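Local coordinates for alginate lyase A1-II' (Sphingomonas sp. A1, PDB 2CWS), which probably depolymerises alginate as a polysaccharide lyase of family 7, this chain being its alginate lyase domain, at residues Leu134-Lys139 and Asn151-Ile156; Lys105-Gln110 and Leu124-Phe129. All blocks are in the same frame, centred on the assembly; numbering follows the deposited sequence. Where two conformers were deposited one is given.

Interaction 1. Residues Leu134-Lys139 and Asn151-Ile156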
ATOM      1  N   LEU A 134     -12.733  -7.568   0.900  1.00  4.49           N
ATOM      2  CA  LEU A 134     -11.452  -7.062   0.395  1.00  4.13           C
ATOM      3  C   LEU A 134     -11.048  -7.920  -0.785  1.00  3.92           C
ATOM      4  O   LEU A 134     -11.250  -9.152  -0.794  1.00  6.18           O
ATOM      5  CB  LEU A 134     -10.398  -7.082   1.502  1.00  7.20           C
ATOM      6  CG  LEU A 134      -9.108  -6.317   1.049  1.00  7.26           C
ATOM      7  CD1 LEU A 134      -8.609  -5.394   2.135  1.00  9.14           C
ATOM      8  CD2 LEU A 134      -8.092  -7.373   0.626  1.00  7.60           C
ATOM      9  N   ASP A 135     -10.511  -7.302  -1.818  1.00  3.51           N
ATOM     10  CA  ASP A 135     -10.060  -7.966  -3.030  1.00  3.45           C
ATOM     11  C   ASP A 135      -8.554  -7.733  -3.152  1.00  3.72           C
ATOM     12  O   ASP A 135      -8.133  -6.593  -3.371  1.00  4.21           O
ATOM     13  CB  ASP A 135     -10.801  -7.378  -4.217  1.00  4.75           C
ATOM     14  CG  ASP A 135     -10.445  -7.993  -5.554  1.00  4.38           C
ATOM     15  OD1 ASP A 135      -9.679  -8.965  -5.643  1.00  5.08           O
ATOM     16  OD2 ASP A 135     -10.997  -7.410  -6.549  1.00  5.84           O
ATOM     17  N   MET A 136      -7.767  -8.788  -2.974  1.00  3.85           N
ATOM     18  CA  MET A 136      -6.327  -8.700  -3.248  1.00  4.49           C
ATOM     19  C   MET A 136      -6.120  -8.953  -4.720  1.00  5.27           C
ATOM     20  O   MET A 136      -6.113 -10.101  -5.177  1.00  9.42           O
ATOM     21  CB  MET A 136      -5.611  -9.895  -2.574  0.62  5.93           C
ATOM     22  CG  MET A 136      -5.430  -9.585  -1.103  0.62  5.18           C
ATOM     23  SD  MET A 136      -4.197  -8.315  -0.777  0.62  4.01           S
ATOM     24  CE  MET A 136      -3.587  -8.974   0.766  0.62  8.86           C
ATOM     25  N   GLN A 137      -5.973  -7.899  -5.479  1.00  4.22           N
ATOM     26  CA  GLN A 137      -5.863  -7.960  -6.938  1.00  5.28           C
ATOM     27  C   GLN A 137      -4.391  -8.123  -7.302  1.00  5.59           C
ATOM     28  O   GLN A 137      -3.545  -7.383  -6.811  1.00  8.47           O
ATOM     29  CB  GLN A 137      -6.402  -6.655  -7.548  1.00  6.20           C
ATOM     30  CG  GLN A 137      -7.883  -6.484  -7.239  1.00  7.08           C
ATOM     31  CD  GLN A 137      -8.533  -5.217  -7.789  1.00  7.46           C
ATOM     32  OE1 GLN A 137      -9.783  -5.037  -7.656  1.00 10.07           O
ATOM     33  NE2 GLN A 137      -7.808  -4.334  -8.354  1.00  9.11           N
ATOM     34  N   VAL A 138      -4.113  -9.099  -8.158  1.00  5.21           N
ATOM     35  CA  VAL A 138      -2.728  -9.324  -8.628  1.00  5.11           C
ATOM     36  C   VAL A 138      -2.705  -9.120 -10.120  1.00  4.76           C
ATOM     37  O   VAL A 138      -3.426  -9.812 -10.882  1.00  5.57           O
ATOM     38  CB  VAL A 138      -2.196 -10.723  -8.247  1.00  5.50           C
ATOM     39  CG1 VAL A 138      -0.748 -10.845  -8.670  1.00  6.30           C
ATOM     40  CG2 VAL A 138      -2.339 -10.981  -6.745  1.00  6.96           C
ATOM     41  N   LYS A 139      -1.918  -8.182 -10.588  1.00  5.11           N
ATOM     42  CA  LYS A 139      -1.877  -7.908 -12.004  1.00  5.50           C
ATOM     43  C   LYS A 139      -1.308  -9.094 -12.754  1.00  5.53           C
ATOM     44  O   LYS A 139      -0.380  -9.747 -12.283  1.00  6.13           O
ATOM     45  CB  LYS A 139      -1.026  -6.644 -12.216  1.00  6.96           C
ATOM     46  CG  LYS A 139      -1.157  -6.120 -13.662  1.00  8.40           C
ATOM     47  CD  LYS A 139      -0.405  -4.838 -13.912  1.00  9.87           C
ATOM     48  CE  LYS A 139      -0.797  -4.103 -15.171  1.00 11.61           C
ATOM     49  NZ  LYS A 139      -0.795  -4.965 -16.404  1.00 11.72           N
ATOM     50  N   ASN A 151      -8.914 -11.805  -5.861  1.00  4.73           N
ATOM     51  CA  ASN A 151      -8.889 -12.755  -4.732  1.00  4.74           C
ATOM     52  C   ASN A 151      -9.770 -12.160  -3.640  1.00  4.00           C
ATOM     53  O   ASN A 151      -9.350 -11.198  -2.947  1.00  4.37           O
ATOM     54  CB  ASN A 151      -7.467 -12.981  -4.210  1.00  5.15           C
ATOM     55  CG  ASN A 151      -6.583 -13.624  -5.282  1.00  5.55           C
ATOM     56  OD1 ASN A 151      -6.615 -14.863  -5.469  1.00  6.54           O
ATOM     57  ND2 ASN A 151      -5.826 -12.816  -6.033  1.00  5.82           N
ATOM     58  N   TYR A 152     -10.965 -12.690  -3.508  1.00  3.99           N
ATOM     59  CA  TYR A 152     -11.988 -12.056  -2.668  1.00  4.12           C
ATOM     60  C   TYR A 152     -12.039 -12.667  -1.261  1.00  4.19           C
ATOM     61  O   TYR A 152     -12.062 -13.917  -1.136  1.00  5.07           O
ATOM     62  CB  TYR A 152     -13.388 -12.228  -3.292  1.00  4.97           C
ATOM     63  CG  TYR A 152     -13.463 -11.513  -4.647  1.00  5.12           C
ATOM     64  CD1 TYR A 152     -13.565 -12.197  -5.836  1.00  6.31           C
ATOM     65  CD2 TYR A 152     -13.408 -10.112  -4.681  1.00  5.93           C
ATOM     66  CE1 TYR A 152     -13.644 -11.456  -7.074  1.00  6.42           C
ATOM     67  CE2 TYR A 152     -13.474  -9.369  -5.862  1.00  6.00           C
ATOM     68  CZ  TYR A 152     -13.586 -10.072  -7.031  1.00  6.15           C
ATOM     69  OH  TYR A 152     -13.626  -9.412  -8.259  1.00  7.01           O
ATOM     70  N   PHE A 153     -12.075 -11.776  -0.280  1.00  4.22           N
ATOM     71  CA  PHE A 153     -12.207 -12.143   1.127  1.00  4.50           C
ATOM     72  C   PHE A 153     -13.539 -11.567   1.587  1.00  4.97           C
ATOM     73  O   PHE A 153     -13.693 -10.343   1.739  1.00  6.48           O
ATOM     74  CB  PHE A 153     -11.025 -11.575   1.944  1.00  5.09           C
ATOM     75  CG  PHE A 153      -9.705 -12.148   1.479  1.00  4.27           C
ATOM     76  CD1 PHE A 153      -8.996 -11.514   0.428  1.00  4.99           C
ATOM     77  CD2 PHE A 153      -9.215 -13.297   2.043  1.00  5.08           C
ATOM     78  CE1 PHE A 153      -7.793 -12.105   0.004  1.00  5.35           C
ATOM     79  CE2 PHE A 153      -8.003 -13.845   1.648  1.00  5.43           C
ATOM     80  CZ  PHE A 153      -7.304 -13.243   0.639  1.00  5.90           C
ATOM     81  N   THR A 154     -14.472 -12.463   1.827  1.00  5.46           N
ATOM     82  CA  THR A 154     -15.832 -12.126   2.192  1.00  6.35           C
ATOM     83  C   THR A 154     -15.971 -11.847   3.682  1.00  5.59           C
ATOM     84  O   THR A 154     -15.516 -12.639   4.524  1.00  6.11           O
ATOM     85  CB  THR A 154     -16.746 -13.301   1.809  1.00  7.62           C
ATOM     86  OG1 THR A 154     -16.647 -13.477   0.401  1.00  9.41           O
ATOM     87  CG2 THR A 154     -18.179 -13.030   2.184  1.00  8.17           C
ATOM     88  N   GLY A 155     -16.640 -10.713   4.018  1.00  6.21           N
ATOM     89  CA  GLY A 155     -17.101 -10.409   5.380  1.00  7.20           C
ATOM     90  C   GLY A 155     -16.314  -9.283   6.041  1.00  6.92           C
ATOM     91  O   GLY A 155     -16.655  -8.885   7.164  1.00  9.06           O
ATOM     92  N   ILE A 156     -15.310  -8.738   5.380  0.80  8.01           N
ATOM     93  CA  ILE A 156     -14.399  -7.679   5.885  0.80  6.94           C
ATOM     94  C   ILE A 156     -15.199  -6.363   5.879  0.80  6.24           C
ATOM     95  O   ILE A 156     -15.336  -5.805   4.779  0.80  7.29           O
ATOM     96  CB  ILE A 156     -13.102  -7.541   5.053  0.80  7.19           C
ATOM     97  CG1 ILE A 156     -12.405  -8.900   4.667  0.80  8.19           C
ATOM     98  CG2 ILE A 156     -12.130  -6.606   5.705  0.80  7.03           C
ATOM     99  CD1 ILE A 156     -12.176  -9.620   5.977  0.80 12.00           C
TER
HETATM  100  O   HOH W   1     -13.705  -6.781  -8.589  1.00  7.89           O
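D135 lays its carboxylate beside the ring of Y152, the two side chains pointing the same way with their planes 40° apart. OD2 of D135 comes 3.2 Å from CE2 of Y152, obliquely to the ring. A water in the ring plane at its edge lies 2.7 Å from Y152 OH and gives a weak bond to D135 OD2, whose stronger partner is ND1 of H150. At the ring of F153 the edge meets a backbone oxygen: L134 O lies in the ring plane, 3.5 Å from CD1. M136 CG approaches CE1 obliquely, 3.6 Å away, and R182 makes a cation-pi contact with the ring.

One nearly straight bond (165°) fixes the turn of the N151 amide: ND2 lies 2.9 Å from M136 O, which sits in the amide plane and is met nearly along its C=O axis. In N151, chi1 of -63° sets CG beside the backbone N, anti to the carbonyl carbon. Its main chain is bonded as well: N donates to D135 OD1 (2.9 Å), and O accepts from M136 N.

These residues belong to an antiparallel hairpin, strands 133-139 and 148-154, at one border of a sheet in the beta-sandwich (jelly roll) of this lyase family. L134 and F153 form a hydrogen-bonded pair; D135 and Y152 form the non-hydrogen-bonded one. Beyond F153, G155 and I156 both face G132 in a G1 bulge, and I156 CG1 comes to 4.2 Å from L134 CB. L134, F153 and I156 all rest on M177 of the opposing sheet, while V138 and N151 touch V184.

Interaction 2. Residues Lys105-Gln110 and Leu124-Phe129. With SO4 (sulfate ion), chain B.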
ATOM      1  N   LYS A 105     -14.682   2.724  -2.129  1.00  4.02           N
ATOM      2  CA  LYS A 105     -13.491   1.904  -2.443  1.00  3.72           C
ATOM      3  C   LYS A 105     -12.223   2.686  -2.131  1.00  3.84           C
ATOM      4  O   LYS A 105     -12.045   3.817  -2.571  1.00  4.26           O
ATOM      5  CB  LYS A 105     -13.521   1.497  -3.910  1.00  4.76           C
ATOM      6  CG  LYS A 105     -12.359   0.608  -4.316  1.00  5.26           C
ATOM      7  CD  LYS A 105     -12.255   0.358  -5.792  1.00  7.10           C
ATOM      8  CE  LYS A 105     -13.429  -0.454  -6.315  1.00  8.76           C
ATOM      9  NZ  LYS A 105     -13.324  -0.721  -7.806  1.00  8.38           N
ATOM     10  N   ILE A 106     -11.297   2.014  -1.393  1.00  3.76           N
ATOM     11  CA  ILE A 106      -9.939   2.522  -1.222  1.00  3.37           C
ATOM     12  C   ILE A 106      -8.993   1.331  -1.335  1.00  3.42           C
ATOM     13  O   ILE A 106      -9.393   0.186  -1.273  1.00  4.16           O
ATOM     14  CB  ILE A 106      -9.699   3.257   0.118  1.00  3.63           C
ATOM     15  CG1 ILE A 106      -9.761   2.297   1.323  1.00  4.25           C
ATOM     16  CG2 ILE A 106     -10.655   4.415   0.264  1.00  4.22           C
ATOM     17  CD1 ILE A 106      -9.342   2.988   2.641  1.00  5.05           C
ATOM     18  N   ILE A 107      -7.706   1.661  -1.559  1.00  3.42           N
ATOM     19  CA  ILE A 107      -6.619   0.674  -1.554  1.00  3.37           C
ATOM     20  C   ILE A 107      -5.820   0.920  -0.285  1.00  2.99           C
ATOM     21  O   ILE A 107      -5.390   2.053  -0.014  1.00  4.06           O
ATOM     22  CB  ILE A 107      -5.781   0.762  -2.846  1.00  3.80           C
ATOM     23  CG1 ILE A 107      -6.577   0.195  -4.004  1.00  4.55           C
ATOM     24  CG2 ILE A 107      -4.418   0.074  -2.670  1.00  4.41           C
ATOM     25  CD1 ILE A 107      -5.968   0.447  -5.375  1.00  5.41           C
ATOM     26  N   VAL A 108      -5.579  -0.155   0.488  1.00  3.47           N
ATOM     27  CA  VAL A 108      -4.943  -0.044   1.803  1.00  3.24           C
ATOM     28  C   VAL A 108      -3.554  -0.646   1.844  1.00  3.11           C
ATOM     29  O   VAL A 108      -2.849  -0.439   2.844  1.00  3.81           O
ATOM     30  CB  VAL A 108      -5.832  -0.624   2.938  1.00  3.83           C
ATOM     31  CG1 VAL A 108      -7.109   0.189   3.082  1.00  5.28           C
ATOM     32  CG2 VAL A 108      -6.115  -2.102   2.675  1.00  5.71           C
ATOM     33  N   ALA A 109      -3.119  -1.346   0.810  1.00  3.09           N
ATOM     34  CA  ALA A 109      -1.767  -1.855   0.736  1.00  3.08           C
ATOM     35  C   ALA A 109      -1.461  -2.214  -0.699  1.00  2.96           C
ATOM     36  O   ALA A 109      -2.379  -2.478  -1.499  1.00  3.60           O
ATOM     37  CB  ALA A 109      -1.586  -3.091   1.633  1.00  4.37           C
ATOM     38  N   GLN A 110      -0.178  -2.220  -1.030  1.00  3.25           N
ATOM     39  CA  GLN A 110       0.248  -2.608  -2.390  1.00  3.23           C
ATOM     40  C   GLN A 110       1.598  -3.297  -2.335  1.00  3.33           C
ATOM     41  O   GLN A 110       2.409  -3.099  -1.425  1.00  3.36           O
ATOM     42  CB  GLN A 110       0.417  -1.401  -3.363  1.00  3.50           C
ATOM     43  CG  GLN A 110      -0.744  -0.430  -3.339  1.00  4.28           C
ATOM     44  CD  GLN A 110      -0.647   0.539  -4.488  1.00  4.50           C
ATOM     45  OE1 GLN A 110      -0.493   0.112  -5.650  1.00  6.40           O
ATOM     46  NE2 GLN A 110      -0.759   1.824  -4.187  1.00  4.83           N
ATOM     47  N   LEU A 124       1.743  -4.398  -8.775  1.00  4.37           N
ATOM     48  CA  LEU A 124       1.602  -5.859  -8.831  1.00  4.47           C
ATOM     49  C   LEU A 124       0.449  -6.366  -7.962  1.00  3.83           C
ATOM     50  O   LEU A 124      -0.393  -7.118  -8.440  1.00  5.56           O
ATOM     51  CB  LEU A 124       2.908  -6.527  -8.376  1.00  4.72           C
ATOM     52  CG  LEU A 124       2.822  -8.083  -8.287  1.00  5.25           C
ATOM     53  CD1 LEU A 124       2.625  -8.689  -9.692  1.00  6.34           C
ATOM     54  CD2 LEU A 124       4.059  -8.634  -7.599  1.00  6.58           C
ATOM     55  N   VAL A 125       0.409  -5.968  -6.693  1.00  4.17           N
ATOM     56  CA  VAL A 125      -0.679  -6.361  -5.784  1.00  3.88           C
ATOM     57  C   VAL A 125      -1.352  -5.097  -5.292  1.00  3.66           C
ATOM     58  O   VAL A 125      -0.657  -4.180  -4.841  1.00  4.16           O
ATOM     59  CB  VAL A 125      -0.182  -7.195  -4.596  1.00  4.28           C
ATOM     60  CG1 VAL A 125      -1.359  -7.543  -3.672  1.00  5.57           C
ATOM     61  CG2 VAL A 125       0.576  -8.443  -5.083  1.00  5.13           C
ATOM     62  N   LYS A 126      -2.666  -5.074  -5.319  1.00  3.87           N
ATOM     63  CA  LYS A 126      -3.467  -4.001  -4.745  1.00  4.11           C
ATOM     64  C   LYS A 126      -4.490  -4.571  -3.801  1.00  3.61           C
ATOM     65  O   LYS A 126      -5.308  -5.418  -4.206  1.00  4.91           O
ATOM     66  CB  LYS A 126      -4.209  -3.200  -5.841  1.00  5.32           C
ATOM     67  CG  LYS A 126      -3.238  -2.637  -6.894  1.00  7.74           C
ATOM     68  CD  LYS A 126      -3.966  -2.230  -8.201  1.00 10.88           C
ATOM     69  CE  LYS A 126      -4.336  -3.518  -8.994  1.00 16.56           C
ATOM     70  NZ  LYS A 126      -5.016  -3.119 -10.271  1.00 23.19           N
ATOM     71  N   ALA A 127      -4.462  -4.152  -2.532  1.00  3.67           N
ATOM     72  CA  ALA A 127      -5.425  -4.624  -1.529  1.00  3.31           C
ATOM     73  C   ALA A 127      -6.577  -3.643  -1.523  1.00  2.83           C
ATOM     74  O   ALA A 127      -6.469  -2.548  -0.958  1.00  3.87           O
ATOM     75  CB  ALA A 127      -4.727  -4.767  -0.182  1.00  5.03           C
ATOM     76  N   VAL A 128      -7.668  -4.020  -2.197  1.00  3.38           N
ATOM     77  CA  VAL A 128      -8.813  -3.138  -2.421  1.00  3.72           C
ATOM     78  C   VAL A 128      -9.895  -3.395  -1.397  1.00  4.57           C
ATOM     79  O   VAL A 128     -10.492  -4.486  -1.375  1.00  6.78           O
ATOM     80  CB  VAL A 128      -9.379  -3.366  -3.832  1.00  4.91           C
ATOM     81  CG1 VAL A 128     -10.549  -2.412  -4.075  1.00  8.12           C
ATOM     82  CG2 VAL A 128      -8.291  -3.201  -4.906  1.00  6.60           C
ATOM     83  N   PHE A 129     -10.131  -2.402  -0.534  1.00  4.07           N
ATOM     84  CA  PHE A 129     -11.123  -2.505   0.529  1.00  4.69           C
ATOM     85  C   PHE A 129     -12.439  -1.925   0.064  1.00  4.74           C
ATOM     86  O   PHE A 129     -12.513  -0.789  -0.402  1.00  6.07           O
ATOM     87  CB  PHE A 129     -10.625  -1.761   1.788  1.00  5.72           C
ATOM     88  CG  PHE A 129     -11.666  -1.811   2.900  1.00  4.74           C
ATOM     89  CD1 PHE A 129     -12.707  -0.908   3.010  1.00  6.14           C
ATOM     90  CD2 PHE A 129     -11.572  -2.822   3.838  1.00  6.93           C
ATOM     91  CE1 PHE A 129     -13.663  -1.053   3.964  1.00  5.89           C
ATOM     92  CE2 PHE A 129     -12.537  -2.959   4.818  1.00  6.81           C
ATOM     93  CZ  PHE A 129     -13.621  -2.062   4.866  1.00  5.99           C
TER
HETATM   94  S   SO4 B 401      -0.449   3.910  -8.480  0.66  5.94           S
HETATM   95  O1  SO4 B 401      -0.037   3.587  -6.990  0.66  4.68           O
HETATM   96  O2  SO4 B 401       0.466   3.328  -9.436  0.66  7.26           O
HETATM   97  O3  SO4 B 401      -1.733   3.383  -8.755  0.66  5.91           O
HETATM   98  O4  SO4 B 401      -0.446   5.357  -8.671  0.66  7.40           O
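I106 and F129 are joined by two main-chain hydrogen bonds, F129 N to I106 O at 2.8 Å and a longer one from I106 N to F129 O. Further along, A127 is bonded to two successive residues: its O receives V108 N, and its N donates to A109 O, 26° off that carbonyl plane. V108 and A109 thus both face A127, as in a classic beta bulge, and V108, with psi -9°, is the residue out of step. CA-H...O contacts run between these bonds, the shortest from Q110 CA to V125 O at 3.0 Å.

The apolar contacts divide between the two faces. On one, I107 CG1 meets V128 CG2 at 3.9 Å, and I107 CD1 comes to 4.1 Å from K126 CB; K105 adds its aliphatic stem, CG lying 3.5 Å from V128 CG1. On the other, I106 and F129 lie side by side: chi1 of 68° puts I106 CG1 between its backbone N and carbonyl carbon, 4.2 Å from F129 CB. V108 sets CG2 against A127 CB and CG1 against F129 CB, and the methyls of A109 and A127 touch, CB to CB, at 4.0 Å.

Polar ends leave the pair. K126 NZ bridges to D148, and Q110 NE2 bonds to E69 OE2. The same nitrogen makes a weak bond, 3.4 Å, to O1 of a sulfate, probably from the crystallisation liquor, which H112, Y205 and R67 also hold. An alanine at Q110 would probably leave E69 without this amide mate and the sulfate without one weak donor.

Strand 106-114 lies in its sheet between strand 120-130 and the pair 197-202 and 204-206, and strand 133-139 follows beyond 120-130. V108, A109 and A127 pack on M164 of the opposing sheet, while I106 and F129 reach T97 of strand 88-99.

Interactions 1 and 2 belong to one sheet and are joined by its next hairpin: strand 120-130 hands on to strand 133-139, where D135 N bonds to V128 O and K139 N to L124 O. Their centres lie about 9 Å apart. Both are mainly buried, and both rest on M164 of the opposing sheet. Interaction 2 is near the middle of the chain, about 6 Å from its centre; interaction 1 is about 14 Å out and has an exposed border at Y152. In interaction 2 the polar side-chain bonds of K126 and Q110 go to partners outside the pair, whereas in interaction 1 those of N151 and D135 cross between the strands.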